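Local coordinates for transcriptional regulatory protein (Bradyrhizobium diazoefficiens, PDB 6G8H) that represses transcription as a flavonoid-responsive regulator of the TetR family, probably by binding cis-regulatory DNA, and is seen here with naringenin in its ligand pocket, at residues B[85-90]-B[155-160]; B[60-65]-B[93-98]. All blocks are in the same frame, centred on the assembly; numbering follows the deposited sequence.

The two contacts lie side by side, their centres about 13 Å apart, and helix 75-91, which carries one side of contact 1, also touches contact 2: its Thr89 packs on Leu62 and its Phe90 on Val96. Contact 1 is buried and joins helix 75-91 to helix 146-158 within the ligand-binding domain. There apolar packing gives way to one arginine–tyrosine hydrogen bond beside naringenin. Contact 2 lies at the surface, where the end of helix 47-64 meets the turn leading into helix 95-103, and it relies on an arginine–aspartate salt bridge with a leucine beneath. An arginine is central to both, bonding to a phenol beside the flavonoid in one and to a carboxylate in the other.

Contact 1: residues B[85-90]-B[155-160]; sequences QYLHTF and SLVRGE. With CWE (R-naringenin), chain F.
In the flavonoid pocket of this TetR-family regulator, Arg158 reaches from the last turn of helix 146-158 to Tyr86 and Phe90 on helix 75-91. The chain bends at chi3 (68°), which carries the guanidinium back between the tyrosine and R-naringenin. NH1 donates to Tyr86 OH at 2.8 Å, N-H...O angle 149°. The hydroxyl meets the guanidinium near its edge, while the two planes stand 75° apart, so this is a polar contact and not a stack. Arg158 NH2 comes within 3.3 Å of the naringenin ketone O2, and the ligand hydroxyl O5 lies over one face of the guanidinium. Phe90 touches both: its CE2 packs on Arg158 CD at 3.8 Å, and its CZ meets naringenin C3 at 3.6 Å, with C3 at the ring edge. Further from the ligand the contact is apolar. Val157 CG1 touches Leu87 CD2 at 4.0 Å and, at the edge of the tyrosine ring, Tyr86 CD2 at 4.1 Å. A leucine in place of Arg158 would probably leave the buried Tyr86 hydroxyl without its donor and the naringenin ketone without its polar neighbour. Across the dimer interface, Arg158 NH2 also makes a weak hydrogen bond to Gly159 O of the second subunit. Pro162, which like Phe90 lines the pocket, packs on Phe90 from helix 161-166. A pocket enclosed by helices of the C-terminal domain is characteristic of ligand-responsive TetR-family regulators.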
loop_
_atom_site.group_PDB
_atom_site.type_symbol
_atom_site.label_atom_id
_atom_site.label_comp_id
_atom_site.label_asym_id
_atom_site.label_seq_id
_atom_site.Cartn_x
_atom_site.Cartn_y
_atom_site.Cartn_z
ATOM N N GLN B 85 -3.950 10.991 -13.895
ATOM C CA GLN B 85 -5.353 10.764 -13.490
ATOM C C GLN B 85 -5.393 9.629 -12.473
ATOM O O GLN B 85 -6.214 9.702 -11.544
ATOM C CB GLN B 85 -6.234 10.539 -14.728
ATOM C CG GLN B 85 -6.433 11.804 -15.578
ATOM C CD GLN B 85 -6.965 12.979 -14.775
ATOM O OE1 GLN B 85 -6.308 14.020 -14.688
ATOM N NE2 GLN B 85 -8.130 12.797 -14.140
ATOM N N TYR B 86 -4.508 8.641 -12.618
ATOM C CA TYR B 86 -4.464 7.431 -11.753
ATOM C C TYR B 86 -4.114 7.848 -10.325
ATOM O O TYR B 86 -4.778 7.386 -9.377
ATOM C CB TYR B 86 -3.432 6.441 -12.287
ATOM C CG TYR B 86 -3.169 5.251 -11.404
ATOM C CD1 TYR B 86 -4.192 4.397 -11.055
ATOM C CD2 TYR B 86 -1.902 4.955 -10.940
ATOM C CE1 TYR B 86 -3.979 3.291 -10.249
ATOM C CE2 TYR B 86 -1.662 3.822 -10.173
ATOM C CZ TYR B 86 -2.707 2.976 -9.819
ATOM O OH TYR B 86 -2.524 1.855 -9.033
ATOM N N LEU B 87 -3.094 8.688 -10.173
ATOM C CA LEU B 87 -2.657 9.183 -8.851
ATOM C C LEU B 87 -3.711 10.130 -8.262
ATOM O O LEU B 87 -3.849 10.127 -7.025
ATOM C CB LEU B 87 -1.309 9.890 -8.984
ATOM C CG LEU B 87 -0.127 9.006 -9.366
ATOM C CD1 LEU B 87 1.150 9.790 -9.203
ATOM C CD2 LEU B 87 -0.045 7.765 -8.521
ATOM N N HIS B 88 -4.400 10.927 -9.084
ATOM C CA HIS B 88 -5.469 11.848 -8.614
ATOM C C HIS B 88 -6.587 10.980 -8.057
ATOM O O HIS B 88 -7.075 11.275 -6.983
ATOM C CB HIS B 88 -5.912 12.876 -9.675
ATOM C CG HIS B 88 -5.002 14.062 -9.711
ATOM N ND1 HIS B 88 -5.075 15.070 -8.758
ATOM C CD2 HIS B 88 -3.960 14.385 -10.522
ATOM C CE1 HIS B 88 -4.128 15.970 -8.993
ATOM N NE2 HIS B 88 -3.428 15.569 -10.078
ATOM N N THR B 89 -6.947 9.892 -8.709
ATOM C CA THR B 89 -8.034 9.001 -8.201
ATOM C C THR B 89 -7.642 8.418 -6.838
ATOM O O THR B 89 -8.517 8.305 -5.993
ATOM C CB THR B 89 -8.415 7.916 -9.204
ATOM O OG1 THR B 89 -7.382 6.920 -9.239
ATOM C CG2 THR B 89 -8.695 8.530 -10.561
ATOM N N PHE B 90 -6.380 8.084 -6.640
ATOM C CA PHE B 90 -5.855 7.564 -5.364
ATOM C C PHE B 90 -6.053 8.548 -4.228
ATOM O O PHE B 90 -6.517 8.155 -3.150
ATOM C CB PHE B 90 -4.344 7.349 -5.452
ATOM C CG PHE B 90 -4.037 5.917 -5.212
ATOM C CD1 PHE B 90 -4.192 5.386 -3.958
ATOM C CD2 PHE B 90 -3.785 5.080 -6.274
ATOM C CE1 PHE B 90 -4.044 4.029 -3.759
ATOM C CE2 PHE B 90 -3.634 3.725 -6.073
ATOM C CZ PHE B 90 -3.747 3.205 -4.812
ATOM N N SER B 155 2.821 0.218 -10.867
ATOM C CA SER B 155 3.655 0.003 -9.662
ATOM C C SER B 155 4.749 1.087 -9.585
ATOM O O SER B 155 5.032 1.545 -8.462
ATOM C CB SER B 155 4.214 -1.387 -9.638
ATOM O OG SER B 155 3.153 -2.316 -9.415
ATOM N N LEU B 156 5.368 1.440 -10.709
ATOM C CA LEU B 156 6.502 2.385 -10.732
ATOM C C LEU B 156 6.008 3.773 -10.302
ATOM O O LEU B 156 6.582 4.359 -9.397
ATOM C CB LEU B 156 7.119 2.412 -12.127
ATOM C CG LEU B 156 7.974 1.184 -12.441
ATOM C CD1 LEU B 156 8.368 1.201 -13.909
ATOM C CD2 LEU B 156 9.216 1.089 -11.540
ATOM N N VAL B 157 4.901 4.174 -10.879
ATOM C CA VAL B 157 4.284 5.522 -10.796
ATOM C C VAL B 157 3.618 5.702 -9.424
ATOM O O VAL B 157 3.685 6.793 -8.859
ATOM C CB VAL B 157 3.302 5.629 -11.979
ATOM C CG1 VAL B 157 1.931 6.127 -11.590
ATOM C CG2 VAL B 157 3.904 6.449 -13.104
ATOM N N ARG B 158 3.019 4.647 -8.900
ATOM C CA ARG B 158 2.364 4.598 -7.570
ATOM C C ARG B 158 3.427 4.582 -6.461
ATOM O O ARG B 158 3.227 5.221 -5.405
ATOM C CB ARG B 158 1.531 3.319 -7.532
ATOM C CG ARG B 158 0.634 3.178 -6.322
ATOM C CD ARG B 158 -0.319 1.999 -6.448
ATOM N NE ARG B 158 0.312 0.694 -6.422
ATOM C CZ ARG B 158 0.247 -0.187 -7.428
ATOM N NH1 ARG B 158 -0.444 0.072 -8.519
ATOM N NH2 ARG B 158 0.836 -1.353 -7.342
ATOM N N GLY B 159 4.511 3.825 -6.646
ATOM C CA GLY B 159 5.554 3.667 -5.614
ATOM C C GLY B 159 4.945 3.367 -4.260
ATOM O O GLY B 159 4.132 2.417 -4.170
ATOM N N GLU B 160 5.276 4.160 -3.251
ATOM C CA GLU B 160 4.906 3.868 -1.839
ATOM C C GLU B 160 3.713 4.710 -1.361
ATOM O O GLU B 160 3.395 4.687 -0.165
ATOM C CB GLU B 160 6.133 4.112 -0.965
ATOM C CG GLU B 160 6.731 2.816 -0.432
ATOM C CD GLU B 160 8.049 3.072 0.264
ATOM O OE1 GLU B 160 8.551 4.227 0.167
ATOM O OE2 GLU B 160 8.571 2.145 0.891
HETATM C C1 CWE F . -3.038 -0.270 -1.065
HETATM C C2 CWE F . -4.069 0.160 -1.895
HETATM C C3 CWE F . -4.013 -0.005 -3.279
HETATM C C4 CWE F . -2.894 -0.583 -3.849
HETATM C C5 CWE F . -1.812 -1.045 -3.031
HETATM C C6 CWE F . -1.940 -0.881 -1.643
HETATM C C7 CWE F . -0.555 -1.622 -3.544
HETATM C C8 CWE F . 0.681 -1.158 -2.801
HETATM C C9 CWE F . 0.358 -0.606 -1.396
HETATM O O1 CWE F . -0.870 -1.196 -0.839
HETATM O O2 CWE F . -0.464 -2.457 -4.470
HETATM C C10 CWE F . 1.522 -0.717 -0.448
HETATM C C11 CWE F . 2.754 -0.205 -0.844
HETATM C C12 CWE F . 3.862 -0.278 -0.017
HETATM C C13 CWE F . 3.748 -0.885 1.227
HETATM C C14 CWE F . 2.522 -1.397 1.644
HETATM C C15 CWE F . 1.414 -1.308 0.809
HETATM O O3 CWE F . 4.855 -0.961 2.026
HETATM O O4 CWE F . -5.167 0.756 -1.357
HETATM O O5 CWE F . -2.869 -0.707 -5.207
#

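Contact 2: residues B[60-65]-B[93-98]; sequences ESLQRD and RKDVAF
Arg93 lays its side chain across the last turn of helix 47-64, with Leu62 under its guanidinium and Asp65 at its edge. The chain is extended from CG to NE, which lets it span the gap from its own turn to that helix. One face of the guanidinium rests on the helix backbone, NE being 3.8 Å from Leu62 CA. The aliphatic part crosses the leucine at a slant, Arg93 CD packing 4.0 Å from Leu62 CB. At the edge, NH1 donates to Asp65 OD2 at 2.7 Å, with an N-H...O angle of 148°, and NE adds a weak bond to the same oxygen. Both groups therefore converge on a single carboxylate oxygen, and NH1 meets it from above the carboxylate plane, the two planes lying 29° apart. In the TetR fold this long helix leads from the DNA-binding domain to the ligand-binding domain, and the salt bridge ties its end to the turn before helix 95-103. NH1 also makes a weak bond to Ser61 OG, 3.0 Å away, while Glu58, further back on the same helix, forms a long, weak ion pair with NH2. The tip of Leu62 also reaches Asp95: with CG anti to the backbone N (chi1 169°), CD1 comes to 3.8 Å from Asp95 OD1, the two side chains crossing at about a right angle. One residue beyond Asp95, Val96 touches the bound naringenin.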
loop_
_atom_site.group_PDB
_atom_site.type_symbol
_atom_site.label_atom_id
_atom_site.label_comp_id
_atom_site.label_asym_id
_atom_site.label_seq_id
_atom_site.Cartn_x
_atom_site.Cartn_y
_atom_site.Cartn_z
ATOM N N GLU B 60 -17.196 2.144 -11.105
ATOM C CA GLU B 60 -17.672 2.480 -12.477
ATOM C C GLU B 60 -17.381 3.957 -12.747
ATOM O O GLU B 60 -17.003 4.318 -13.896
ATOM C CB GLU B 60 -19.168 2.247 -12.644
ATOM C CG GLU B 60 -19.489 0.839 -13.125
ATOM C CD GLU B 60 -20.955 0.425 -13.028
ATOM O OE1 GLU B 60 -21.778 1.200 -12.451
ATOM O OE2 GLU B 60 -21.275 -0.700 -13.496
ATOM N N SER B 61 -17.539 4.758 -11.694
ATOM C CA SER B 61 -17.383 6.229 -11.648
ATOM C C SER B 61 -15.910 6.602 -11.789
ATOM O O SER B 61 -15.600 7.395 -12.661
ATOM C CB SER B 61 -17.990 6.754 -10.365
ATOM O OG SER B 61 -17.615 8.094 -10.137
ATOM N N LEU B 62 -15.039 6.049 -10.946
ATOM C CA LEU B 62 -13.564 6.247 -11.012
ATOM C C LEU B 62 -13.085 5.845 -12.412
ATOM O O LEU B 62 -12.229 6.548 -12.952
ATOM C CB LEU B 62 -12.889 5.448 -9.879
ATOM C CG LEU B 62 -11.362 5.299 -9.902
ATOM C CD1 LEU B 62 -10.821 4.967 -8.504
ATOM C CD2 LEU B 62 -10.924 4.242 -10.914
ATOM N N GLN B 63 -13.658 4.806 -13.008
ATOM C CA GLN B 63 -13.245 4.324 -14.342
ATOM C C GLN B 63 -13.582 5.365 -15.417
ATOM O O GLN B 63 -12.872 5.413 -16.422
ATOM C CB GLN B 63 -13.851 2.948 -14.640
ATOM C CG GLN B 63 -13.133 1.790 -13.937
ATOM C CD GLN B 63 -11.695 1.592 -14.379
ATOM O OE1 GLN B 63 -11.392 1.529 -15.585
ATOM N NE2 GLN B 63 -10.799 1.530 -13.393
ATOM N N ARG B 64 -14.598 6.194 -15.211
ATOM C CA ARG B 64 -15.051 7.182 -16.229
ATOM C C ARG B 64 -14.124 8.412 -16.200
ATOM O O ARG B 64 -13.909 8.990 -17.275
ATOM C CB ARG B 64 -16.529 7.510 -16.022
ATOM C CG ARG B 64 -17.460 6.512 -16.706
ATOM C CD ARG B 64 -18.952 6.810 -16.625
ATOM N NE ARG B 64 -19.400 7.455 -15.388
ATOM C CZ ARG B 64 -19.948 6.838 -14.334
ATOM N NH1 ARG B 64 -20.109 5.522 -14.301
ATOM N NH2 ARG B 64 -20.322 7.547 -13.282
ATOM N N ASP B 65 -13.550 8.753 -15.033
ATOM C CA ASP B 65 -12.570 9.853 -14.819
ATOM C C ASP B 65 -11.170 9.531 -15.364
ATOM O O ASP B 65 -10.217 10.319 -15.065
ATOM C CB ASP B 65 -12.345 10.111 -13.325
ATOM C CG ASP B 65 -13.572 10.572 -12.559
ATOM O OD1 ASP B 65 -14.687 10.657 -13.180
ATOM O OD2 ASP B 65 -13.403 10.838 -11.328
ATOM N N ARG B 93 -10.129 9.978 -3.782
ATOM C CA ARG B 93 -11.277 9.028 -3.866
ATOM C C ARG B 93 -11.140 7.867 -2.871
ATOM O O ARG B 93 -10.220 7.858 -2.046
ATOM C CB ARG B 93 -11.400 8.489 -5.282
ATOM C CG ARG B 93 -11.934 9.458 -6.326
ATOM C CD ARG B 93 -12.200 8.594 -7.551
ATOM N NE ARG B 93 -13.099 9.097 -8.593
ATOM C CZ ARG B 93 -14.424 9.245 -8.490
ATOM N NH1 ARG B 93 -15.115 9.645 -9.538
ATOM N NH2 ARG B 93 -15.068 9.033 -7.362
ATOM N N LYS B 94 -12.060 6.917 -2.958
ATOM C CA LYS B 94 -12.376 6.011 -1.827
ATOM C C LYS B 94 -11.543 4.731 -1.896
ATOM O O LYS B 94 -11.691 3.975 -0.944
ATOM C CB LYS B 94 -13.879 5.678 -1.738
ATOM C CG LYS B 94 -14.862 6.824 -1.979
ATOM C CD LYS B 94 -15.471 7.504 -0.765
ATOM C CE LYS B 94 -16.574 8.452 -1.185
ATOM N NZ LYS B 94 -16.710 9.625 -0.279
ATOM N N ASP B 95 -10.710 4.471 -2.916
ATOM C CA ASP B 95 -9.899 3.214 -3.021
ATOM C C ASP B 95 -9.271 2.799 -1.666
ATOM O O ASP B 95 -9.509 1.659 -1.180
ATOM C CB ASP B 95 -8.777 3.310 -4.068
ATOM C CG ASP B 95 -8.889 2.386 -5.293
ATOM O OD1 ASP B 95 -10.014 2.336 -5.879
ATOM O OD2 ASP B 95 -7.835 1.718 -5.665
ATOM N N VAL B 96 -8.485 3.660 -1.031
ATOM C CA VAL B 96 -7.823 3.347 0.265
ATOM C C VAL B 96 -8.866 3.044 1.351
ATOM O O VAL B 96 -8.651 2.107 2.175
ATOM C CB VAL B 96 -6.857 4.479 0.649
ATOM C CG1 VAL B 96 -6.371 4.401 2.096
ATOM C CG2 VAL B 96 -5.679 4.451 -0.309
ATOM N N ALA B 97 -9.935 3.824 1.417
ATOM C CA ALA B 97 -11.020 3.597 2.400
ATOM C C ALA B 97 -11.619 2.187 2.188
ATOM O O ALA B 97 -11.755 1.451 3.167
ATOM C CB ALA B 97 -12.041 4.688 2.282
ATOM N N PHE B 98 -11.936 1.825 0.951
ATOM C CA PHE B 98 -12.514 0.511 0.593
ATOM C C PHE B 98 -11.602 -0.610 1.108
ATOM O O PHE B 98 -12.075 -1.609 1.693
ATOM C CB PHE B 98 -12.719 0.381 -0.913
ATOM C CG PHE B 98 -14.014 0.976 -1.398
ATOM C CD1 PHE B 98 -15.214 0.493 -0.947
ATOM C CD2 PHE B 98 -14.038 1.993 -2.318
ATOM C CE1 PHE B 98 -16.409 1.054 -1.351
ATOM C CE2 PHE B 98 -15.237 2.569 -2.697
ATOM C CZ PHE B 98 -16.426 2.078 -2.231
#